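PDB 6VVE: Dot/Icm T4SS effector from Legionella pneumophila, which acts as an effector kinase delivered into host cells by the Dot/Icm secretion system and is activated by host inositol hexakisphosphate. Local coordinates for residues Q115-F128 with E164-Y177. Numbering follows the deposited sequence.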
ATOM      1  N   GLN A 115       1.846  10.032   0.646  1.00 10.80           N
ATOM      2  CA  GLN A 115       1.303   8.761   1.114  1.00 13.07           C
ATOM      3  C   GLN A 115       2.251   8.098   2.102  1.00 13.82           C
ATOM      4  O   GLN A 115       1.810   7.477   3.075  1.00 10.41           O
ATOM      5  CB  GLN A 115       1.011   7.852  -0.081  1.00 14.77           C
ATOM      6  CG  GLN A 115      -0.161   8.364  -0.930  1.00  8.64           C
ATOM      7  CD  GLN A 115      -0.243   7.705  -2.287  1.00 12.15           C
ATOM      8  OE1 GLN A 115       0.409   6.693  -2.550  1.00 12.65           O
ATOM      9  NE2 GLN A 115      -1.053   8.277  -3.163  1.00 11.41           N
ATOM     10  N   GLN A 116       3.558   8.223   1.872  1.00 12.23           N
ATOM     11  CA  GLN A 116       4.529   7.735   2.847  1.00 10.18           C
ATOM     12  C   GLN A 116       4.325   8.410   4.199  1.00 10.48           C
ATOM     13  O   GLN A 116       4.380   7.753   5.247  1.00 10.85           O
ATOM     14  CB  GLN A 116       5.947   7.977   2.337  1.00 12.40           C
ATOM     15  CG  GLN A 116       7.036   7.269   3.140  1.00 16.79           C
ATOM     16  CD  GLN A 116       7.235   5.824   2.700  1.00 14.88           C
ATOM     17  OE1 GLN A 116       6.313   5.014   2.748  1.00 17.80           O
ATOM     18  NE2 GLN A 116       8.438   5.507   2.250  1.00 14.31           N
ATOM     19  N   PHE A 117       4.081   9.724   4.199  1.00  9.68           N
ATOM     20  CA  PHE A 117       3.841  10.418   5.462  1.00 13.08           C
ATOM     21  C   PHE A 117       2.564   9.924   6.133  1.00 10.44           C
ATOM     22  O   PHE A 117       2.518   9.761   7.357  1.00 11.17           O
ATOM     23  CB  PHE A 117       3.768  11.932   5.244  1.00 14.34           C
ATOM     24  CG  PHE A 117       5.109  12.609   5.284  1.00 14.23           C
ATOM     25  CD1 PHE A 117       5.695  12.931   6.501  1.00 19.73           C
ATOM     26  CD2 PHE A 117       5.785  12.915   4.116  1.00 19.32           C
ATOM     27  CE1 PHE A 117       6.930  13.552   6.551  1.00 13.50           C
ATOM     28  CE2 PHE A 117       7.024  13.524   4.157  1.00 12.11           C
ATOM     29  CZ  PHE A 117       7.600  13.843   5.375  1.00 13.13           C
ATOM     30  N   PHE A 118       1.513   9.685   5.347  1.00 15.06           N
ATOM     31  CA  PHE A 118       0.308   9.076   5.901  1.00 13.25           C
ATOM     32  C   PHE A 118       0.640   7.753   6.579  1.00 13.19           C
ATOM     33  O   PHE A 118       0.223   7.501   7.716  1.00 15.56           O
ATOM     34  CB  PHE A 118      -0.736   8.863   4.802  1.00 13.26           C
ATOM     35  CG  PHE A 118      -1.939   8.081   5.258  1.00 16.74           C
ATOM     36  CD1 PHE A 118      -1.926   6.689   5.256  1.00 17.86           C
ATOM     37  CD2 PHE A 118      -3.079   8.735   5.692  1.00 16.03           C
ATOM     38  CE1 PHE A 118      -3.021   5.973   5.688  1.00 18.87           C
ATOM     39  CE2 PHE A 118      -4.186   8.016   6.122  1.00 15.84           C
ATOM     40  CZ  PHE A 118      -4.154   6.639   6.117  1.00 18.44           C
ATOM     41  N   LEU A 119       1.407   6.895   5.891  1.00 13.79           N
ATOM     42  CA  LEU A 119       1.765   5.603   6.461  1.00 15.53           C
ATOM     43  C   LEU A 119       2.534   5.770   7.763  1.00 19.58           C
ATOM     44  O   LEU A 119       2.261   5.068   8.746  1.00 21.56           O
ATOM     45  CB  LEU A 119       2.581   4.790   5.456  1.00 14.01           C
ATOM     46  CG  LEU A 119       1.876   4.365   4.175  1.00 13.78           C
ATOM     47  CD1 LEU A 119       2.862   3.614   3.250  1.00 14.72           C
ATOM     48  CD2 LEU A 119       0.664   3.514   4.468  1.00 15.02           C
ATOM     49  N   LYS A 120       3.494   6.699   7.793  1.00 14.74           N
ATOM     50  CA  LYS A 120       4.253   6.934   9.015  1.00 16.47           C
ATOM     51  C   LYS A 120       3.343   7.383  10.151  1.00 15.28           C
ATOM     52  O   LYS A 120       3.438   6.876  11.277  1.00 17.49           O
ATOM     53  CB  LYS A 120       5.356   7.965   8.762  1.00 20.67           C
ATOM     54  CG  LYS A 120       6.162   8.314  10.004  1.00 25.26           C
ATOM     55  CD  LYS A 120       7.272   9.305   9.699  1.00 29.98           C
ATOM     56  CE  LYS A 120       7.923   9.804  10.985  1.00 34.56           C
ATOM     57  NZ  LYS A 120       9.136  10.626  10.722  1.00 37.69           N
ATOM     58  N   TYR A 121       2.459   8.344   9.878  1.00 17.25           N
ATOM     59  CA  TYR A 121       1.584   8.884  10.909  1.00 19.46           C
ATOM     60  C   TYR A 121       0.538   7.882  11.384  1.00 24.27           C
ATOM     61  O   TYR A 121      -0.172   8.172  12.358  1.00 25.67           O
ATOM     62  CB  TYR A 121       0.899  10.148  10.393  1.00 19.96           C
ATOM     63  CG  TYR A 121       1.865  11.287  10.092  1.00 20.90           C
ATOM     64  CD1 TYR A 121       3.131  11.314  10.643  1.00 24.52           C
ATOM     65  CD2 TYR A 121       1.502  12.327   9.246  1.00 21.36           C
ATOM     66  CE1 TYR A 121       4.014  12.352  10.369  1.00 25.31           C
ATOM     67  CE2 TYR A 121       2.364  13.367   8.970  1.00 20.72           C
ATOM     68  CZ  TYR A 121       3.619  13.379   9.532  1.00 21.98           C
ATOM     69  OH  TYR A 121       4.496  14.405   9.260  1.00 20.36           O
ATOM     70  N   HIS A 122       0.426   6.722  10.732  1.00 17.39           N
ATOM     71  CA  HIS A 122      -0.413   5.634  11.204  1.00 20.58           C
ATOM     72  C   HIS A 122       0.389   4.410  11.623  1.00 18.52           C
ATOM     73  O   HIS A 122      -0.207   3.390  11.979  1.00 19.54           O
ATOM     74  CB  HIS A 122      -1.425   5.249  10.124  1.00 23.21           C
ATOM     75  CG  HIS A 122      -2.450   6.307   9.858  1.00 26.61           C
ATOM     76  ND1 HIS A 122      -2.129   7.541   9.336  1.00 28.07           N
ATOM     77  CD2 HIS A 122      -3.789   6.320  10.059  1.00 28.46           C
ATOM     78  CE1 HIS A 122      -3.227   8.266   9.219  1.00 27.92           C
ATOM     79  NE2 HIS A 122      -4.248   7.549   9.652  1.00 27.10           N
ATOM     80  N   GLY A 123       1.714   4.486  11.600  1.00 23.15           N
ATOM     81  CA  GLY A 123       2.546   3.373  12.030  1.00 25.03           C
ATOM     82  C   GLY A 123       2.381   2.113  11.210  1.00 23.28           C
ATOM     83  O   GLY A 123       2.387   1.013  11.770  1.00 24.07           O
ATOM     84  N   ILE A 124       2.237   2.248   9.890  1.00 22.47           N
ATOM     85  CA  ILE A 124       2.045   1.094   9.020  1.00 23.28           C
ATOM     86  C   ILE A 124       2.948   1.176   7.793  1.00 20.03           C
ATOM     87  O   ILE A 124       2.763   0.431   6.823  1.00 15.60           O
ATOM     88  CB  ILE A 124       0.570   0.968   8.594  1.00 24.00           C
ATOM     89  CG1 ILE A 124       0.063   2.298   8.022  1.00 21.56           C
ATOM     90  CG2 ILE A 124      -0.293   0.539   9.765  1.00 28.25           C
ATOM     91  CD1 ILE A 124      -1.296   2.204   7.383  1.00 18.34           C
ATOM     92  N   GLN A 125       3.941   2.070   7.831  1.00 18.54           N
ATOM     93  CA  GLN A 125       4.836   2.211   6.685  1.00 19.38           C
ATOM     94  C   GLN A 125       5.539   0.898   6.354  1.00 15.32           C
ATOM     95  O   GLN A 125       5.798   0.609   5.179  1.00 15.70           O
ATOM     96  CB  GLN A 125       5.871   3.308   6.957  1.00 18.09           C
ATOM     97  CG  GLN A 125       6.839   3.536   5.798  1.00 17.99           C
ATOM     98  CD  GLN A 125       7.835   4.649   6.074  1.00 19.38           C
ATOM     99  OE1 GLN A 125       7.683   5.430   7.022  1.00 15.12           O
ATOM    100  NE2 GLN A 125       8.869   4.722   5.246  1.00 20.00           N
ATOM    101  N   GLU A 126       5.848   0.093   7.368  1.00 16.92           N
ATOM    102  CA  GLU A 126       6.628  -1.120   7.156  1.00 24.82           C
ATOM    103  C   GLU A 126       5.916  -2.139   6.271  1.00 17.67           C
ATOM    104  O   GLU A 126       6.577  -3.014   5.709  1.00 19.13           O
ATOM    105  CB  GLU A 126       6.966  -1.763   8.511  1.00 33.67           C
ATOM    106  CG  GLU A 126       5.738  -2.152   9.339  1.00 43.91           C
ATOM    107  CD  GLU A 126       5.459  -1.189  10.482  1.00 54.13           C
ATOM    108  OE1 GLU A 126       5.627   0.039  10.296  1.00 57.64           O
ATOM    109  OE2 GLU A 126       5.079  -1.668  11.572  1.00 59.64           O
ATOM    110  N   HIS A 127       4.596  -2.053   6.142  1.00 15.76           N
ATOM    111  CA  HIS A 127       3.813  -3.036   5.399  1.00 11.09           C
ATOM    112  C   HIS A 127       3.686  -2.711   3.918  1.00 11.26           C
ATOM    113  O   HIS A 127       3.114  -3.508   3.167  1.00 15.54           O
ATOM    114  CB  HIS A 127       2.412  -3.159   6.005  1.00 10.86           C
ATOM    115  CG  HIS A 127       2.393  -3.789   7.368  1.00 15.35           C
ATOM    116  ND1 HIS A 127       2.531  -5.149   7.562  1.00 15.23           N
ATOM    117  CD2 HIS A 127       2.238  -3.248   8.600  1.00 14.96           C
ATOM    118  CE1 HIS A 127       2.471  -5.416   8.854  1.00 14.60           C
ATOM    119  NE2 HIS A 127       2.297  -4.279   9.507  1.00 16.65           N
ATOM    120  N   PHE A 128       4.194  -1.570   3.475  1.00 11.10           N
ATOM    121  CA  PHE A 128       4.063  -1.132   2.094  1.00 14.01           C
ATOM    122  C   PHE A 128       5.427  -0.700   1.574  1.00 15.03           C
ATOM    123  O   PHE A 128       6.201  -0.054   2.288  1.00 13.75           O
ATOM    124  CB  PHE A 128       3.061   0.022   1.977  1.00 14.06           C
ATOM    125  CG  PHE A 128       1.722  -0.279   2.587  1.00 13.50           C
ATOM    126  CD1 PHE A 128       1.509  -0.086   3.949  1.00 12.32           C
ATOM    127  CD2 PHE A 128       0.682  -0.767   1.816  1.00 13.48           C
ATOM    128  CE1 PHE A 128       0.278  -0.374   4.518  1.00 11.60           C
ATOM    129  CE2 PHE A 128      -0.546  -1.055   2.382  1.00 16.06           C
ATOM    130  CZ  PHE A 128      -0.747  -0.857   3.740  1.00 14.64           C
ATOM    131  N   GLU A 164      -1.988  -8.972  10.612  1.00 14.09           N
ATOM    132  CA  GLU A 164      -1.441  -7.643  10.851  1.00 28.68           C
ATOM    133  C   GLU A 164      -1.389  -6.830   9.563  1.00 17.59           C
ATOM    134  O   GLU A 164      -1.654  -5.621   9.568  1.00 12.15           O
ATOM    135  CB  GLU A 164      -0.050  -7.758  11.475  1.00 40.32           C
ATOM    136  CG  GLU A 164       0.531  -6.432  11.932  1.00 50.52           C
ATOM    137  CD  GLU A 164       1.907  -6.573  12.557  1.00 59.32           C
ATOM    138  OE1 GLU A 164       2.400  -7.716  12.671  1.00 62.58           O
ATOM    139  OE2 GLU A 164       2.499  -5.538  12.932  1.00 61.91           O
ATOM    140  N   PHE A 165      -1.060  -7.472   8.440  1.00 13.41           N
ATOM    141  CA  PHE A 165      -1.062  -6.747   7.177  1.00 12.13           C
ATOM    142  C   PHE A 165      -2.468  -6.299   6.794  1.00 10.78           C
ATOM    143  O   PHE A 165      -2.667  -5.165   6.347  1.00 12.62           O
ATOM    144  CB  PHE A 165      -0.487  -7.608   6.055  1.00 11.49           C
ATOM    145  CG  PHE A 165      -0.693  -7.011   4.691  1.00 11.23           C
ATOM    146  CD1 PHE A 165       0.178  -6.058   4.195  1.00 11.23           C
ATOM    147  CD2 PHE A 165      -1.796  -7.381   3.918  1.00 10.99           C
ATOM    148  CE1 PHE A 165      -0.023  -5.503   2.940  1.00  9.49           C
ATOM    149  CE2 PHE A 165      -2.007  -6.824   2.677  1.00 11.11           C
ATOM    150  CZ  PHE A 165      -1.121  -5.884   2.182  1.00 11.06           C
ATOM    151  N   VAL A 166      -3.456  -7.179   6.968  1.00 10.30           N
ATOM    152  CA  VAL A 166      -4.831  -6.855   6.590  1.00  9.79           C
ATOM    153  C   VAL A 166      -5.335  -5.656   7.386  1.00  9.76           C
ATOM    154  O   VAL A 166      -5.953  -4.738   6.829  1.00 15.12           O
ATOM    155  CB  VAL A 166      -5.743  -8.079   6.775  1.00 10.33           C
ATOM    156  CG1 VAL A 166      -7.195  -7.664   6.798  1.00 10.14           C
ATOM    157  CG2 VAL A 166      -5.488  -9.085   5.659  1.00 24.95           C
ATOM    158  N   LEU A 167      -5.096  -5.654   8.703  1.00 13.48           N
ATOM    159  CA  LEU A 167      -5.535  -4.530   9.529  1.00 10.85           C
ATOM    160  C   LEU A 167      -4.808  -3.249   9.131  1.00 11.59           C
ATOM    161  O   LEU A 167      -5.381  -2.154   9.173  1.00 10.15           O
ATOM    162  CB  LEU A 167      -5.303  -4.842  11.004  1.00 12.15           C
ATOM    163  CG  LEU A 167      -6.152  -5.975  11.584  1.00 12.95           C
ATOM    164  CD1 LEU A 167      -5.744  -6.265  13.011  1.00 22.18           C
ATOM    165  CD2 LEU A 167      -7.631  -5.653  11.491  1.00 24.13           C
ATOM    166  N   ALA A 168      -3.537  -3.361   8.745  1.00 12.95           N
ATOM    167  CA  ALA A 168      -2.831  -2.187   8.234  1.00 12.71           C
ATOM    168  C   ALA A 168      -3.452  -1.703   6.927  1.00 10.30           C
ATOM    169  O   ALA A 168      -3.603  -0.492   6.706  1.00 10.04           O
ATOM    170  CB  ALA A 168      -1.349  -2.505   8.041  1.00 14.47           C
ATOM    171  N   LEU A 169      -3.807  -2.639   6.040  1.00  8.93           N
ATOM    172  CA  LEU A 169      -4.445  -2.250   4.785  1.00 11.99           C
ATOM    173  C   LEU A 169      -5.819  -1.639   5.037  1.00  9.65           C
ATOM    174  O   LEU A 169      -6.231  -0.704   4.329  1.00  7.51           O
ATOM    175  CB  LEU A 169      -4.557  -3.453   3.863  1.00  7.67           C
ATOM    176  CG  LEU A 169      -5.228  -3.234   2.508  1.00 18.96           C
ATOM    177  CD1 LEU A 169      -4.503  -2.152   1.727  1.00 13.80           C
ATOM    178  CD2 LEU A 169      -5.267  -4.548   1.717  1.00 13.98           C
ATOM    179  N   LYS A 170      -6.540  -2.148   6.043  1.00  9.34           N
ATOM    180  CA  LYS A 170      -7.836  -1.573   6.384  1.00 11.24           C
ATOM    181  C   LYS A 170      -7.693  -0.129   6.842  1.00 10.86           C
ATOM    182  O   LYS A 170      -8.503   0.733   6.472  1.00 12.79           O
ATOM    183  CB  LYS A 170      -8.508  -2.399   7.473  1.00 10.34           C
ATOM    184  CG  LYS A 170      -9.894  -1.897   7.866  1.00 13.54           C
ATOM    185  CD  LYS A 170     -10.466  -2.712   9.024  1.00 14.82           C
ATOM    186  CE  LYS A 170     -11.858  -2.223   9.407  1.00 18.86           C
ATOM    187  NZ  LYS A 170     -11.877  -0.779   9.745  1.00 19.80           N
ATOM    188  N   GLU A 171      -6.675   0.155   7.656  1.00 11.15           N
ATOM    189  CA  GLU A 171      -6.406   1.536   8.057  1.00 17.87           C
ATOM    190  C   GLU A 171      -6.190   2.407   6.828  1.00 15.27           C
ATOM    191  O   GLU A 171      -6.664   3.547   6.766  1.00 11.80           O
ATOM    192  CB  GLU A 171      -5.184   1.576   8.979  1.00 28.56           C
ATOM    193  CG  GLU A 171      -5.174   2.719   9.967  1.00 40.41           C
ATOM    194  CD  GLU A 171      -4.111   2.550  11.042  1.00 47.57           C
ATOM    195  OE1 GLU A 171      -3.485   1.470  11.098  1.00 48.34           O
ATOM    196  OE2 GLU A 171      -3.905   3.497  11.833  1.00 50.43           O
ATOM    197  N   LEU A 172      -5.496   1.870   5.824  1.00 12.76           N
ATOM    198  CA  LEU A 172      -5.330   2.584   4.564  1.00 16.07           C
ATOM    199  C   LEU A 172      -6.671   2.783   3.863  1.00 11.02           C
ATOM    200  O   LEU A 172      -7.026   3.905   3.472  1.00  9.99           O
ATOM    201  CB  LEU A 172      -4.364   1.810   3.669  1.00 22.38           C
ATOM    202  CG  LEU A 172      -3.883   2.501   2.397  1.00 28.38           C
ATOM    203  CD1 LEU A 172      -2.861   3.578   2.735  1.00 25.17           C
ATOM    204  CD2 LEU A 172      -3.302   1.479   1.421  1.00 36.11           C
ATOM    205  N   ASN A 173      -7.445   1.701   3.722  1.00 10.71           N
ATOM    206  CA  ASN A 173      -8.727   1.791   3.036  1.00 10.43           C
ATOM    207  C   ASN A 173      -9.677   2.735   3.767  1.00 13.82           C
ATOM    208  O   ASN A 173     -10.409   3.504   3.131  1.00 15.00           O
ATOM    209  CB  ASN A 173      -9.364   0.404   2.902  1.00  8.61           C
ATOM    210  CG  ASN A 173      -8.496  -0.580   2.119  1.00 14.31           C
ATOM    211  OD1 ASN A 173      -8.618  -1.793   2.283  1.00 15.75           O
ATOM    212  ND2 ASN A 173      -7.622  -0.058   1.256  1.00 15.79           N
ATOM    213  N   ASP A 174      -9.689   2.684   5.108  1.00 10.10           N
ATOM    214  CA  ASP A 174     -10.586   3.552   5.864  1.00 11.22           C
ATOM    215  C   ASP A 174     -10.356   5.022   5.549  1.00 12.84           C
ATOM    216  O   ASP A 174     -11.283   5.835   5.679  1.00 11.41           O
ATOM    217  CB  ASP A 174     -10.422   3.312   7.368  1.00 12.50           C
ATOM    218  CG  ASP A 174     -11.002   1.981   7.812  1.00 15.78           C
ATOM    219  OD1 ASP A 174     -11.701   1.337   7.005  1.00 13.56           O
ATOM    220  OD2 ASP A 174     -10.759   1.584   8.971  1.00 19.00           O
ATOM    221  N   ALA A 175      -9.144   5.381   5.135  1.00 12.96           N
ATOM    222  CA  ALA A 175      -8.782   6.750   4.814  1.00 13.20           C
ATOM    223  C   ALA A 175      -8.996   7.111   3.344  1.00 13.00           C
ATOM    224  O   ALA A 175      -8.712   8.260   2.944  1.00 13.32           O
ATOM    225  CB  ALA A 175      -7.309   6.997   5.191  1.00 12.98           C
ATOM    226  N   GLY A 176      -9.504   6.186   2.539  1.00  9.77           N
ATOM    227  CA  GLY A 176      -9.769   6.459   1.141  1.00  9.84           C
ATOM    228  C   GLY A 176      -8.663   6.098   0.170  1.00  9.26           C
ATOM    229  O   GLY A 176      -8.763   6.460  -1.008  1.00  9.52           O
ATOM    230  N   TYR A 177      -7.613   5.415   0.621  1.00 13.16           N
ATOM    231  CA  TYR A 177      -6.550   4.926  -0.240  1.00  8.26           C
ATOM    232  C   TYR A 177      -6.688   3.417  -0.418  1.00 10.54           C
ATOM    233  O   TYR A 177      -7.132   2.709   0.492  1.00  9.28           O
ATOM    234  CB  TYR A 177      -5.172   5.233   0.344  1.00 14.21           C
ATOM    235  CG  TYR A 177      -4.855   6.708   0.539  1.00 12.43           C
ATOM    236  CD1 TYR A 177      -4.444   7.492  -0.519  1.00 11.83           C
ATOM    237  CD2 TYR A 177      -4.956   7.293   1.790  1.00 11.58           C
ATOM    238  CE1 TYR A 177      -4.145   8.835  -0.348  1.00 14.27           C
ATOM    239  CE2 TYR A 177      -4.647   8.633   1.985  1.00 12.97           C
ATOM    240  CZ  TYR A 177      -4.249   9.401   0.905  1.00 12.91           C
ATOM    241  OH  TYR A 177      -3.946  10.734   1.084  1.00 16.65           O
TER
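F118 lies between two other rings: the edge of Y177 points at one face, with centroids 5.2 Å apart and planes at 59°, and CE1 of H122 sits near the rim of the opposite face. With CG anti to the backbone N (chi1 173°), the phenyl reaches across to the end of helix 164-174, where its CZ touches A175 CB at 3.3 Å and its CE1 packs on L172 CD1. L119 CD2 meets the same L172 methyl, while L172 CD2 turns to F128 CE2, 3.9 Å away. H122 ND1 donates to F118 O at 2.9 Å along a bent path (141°), which ties down the imidazole; its CD2 edge faces E171 OE2, the carboxylate plane being turned steeply from the ring. The order of strands and helices is that of a protein kinase fold, in which helix 102-121 would be αC of the N-lobe and helix 159-174 αE of the C-lobe; the turn and short 3-10 segment after the first helix join it in packing against the second. Both helices end in a Schellman motif, at G123 and G176. Beyond G123, I124 directs CG2 onto A168 CB (3.7 Å) and CD1 onto A168 O. A168 CB also meets the H127 ring at CD2, so that this one methyl touches both side chains. The carboxylate of E164 lies at the edge of that imidazole, its OE2 3.7 Å from H127 NE2, too long for a hydrogen bond; H127 ND1 instead bonds to V201 O, fixing the ring. F128, about 11 Å from the bound ADP, turns its CZ edge toward A168 O and L169 CA, and F165 brings its own edge to H127 O; both phenylalanines also touch T203 of strand 201-203.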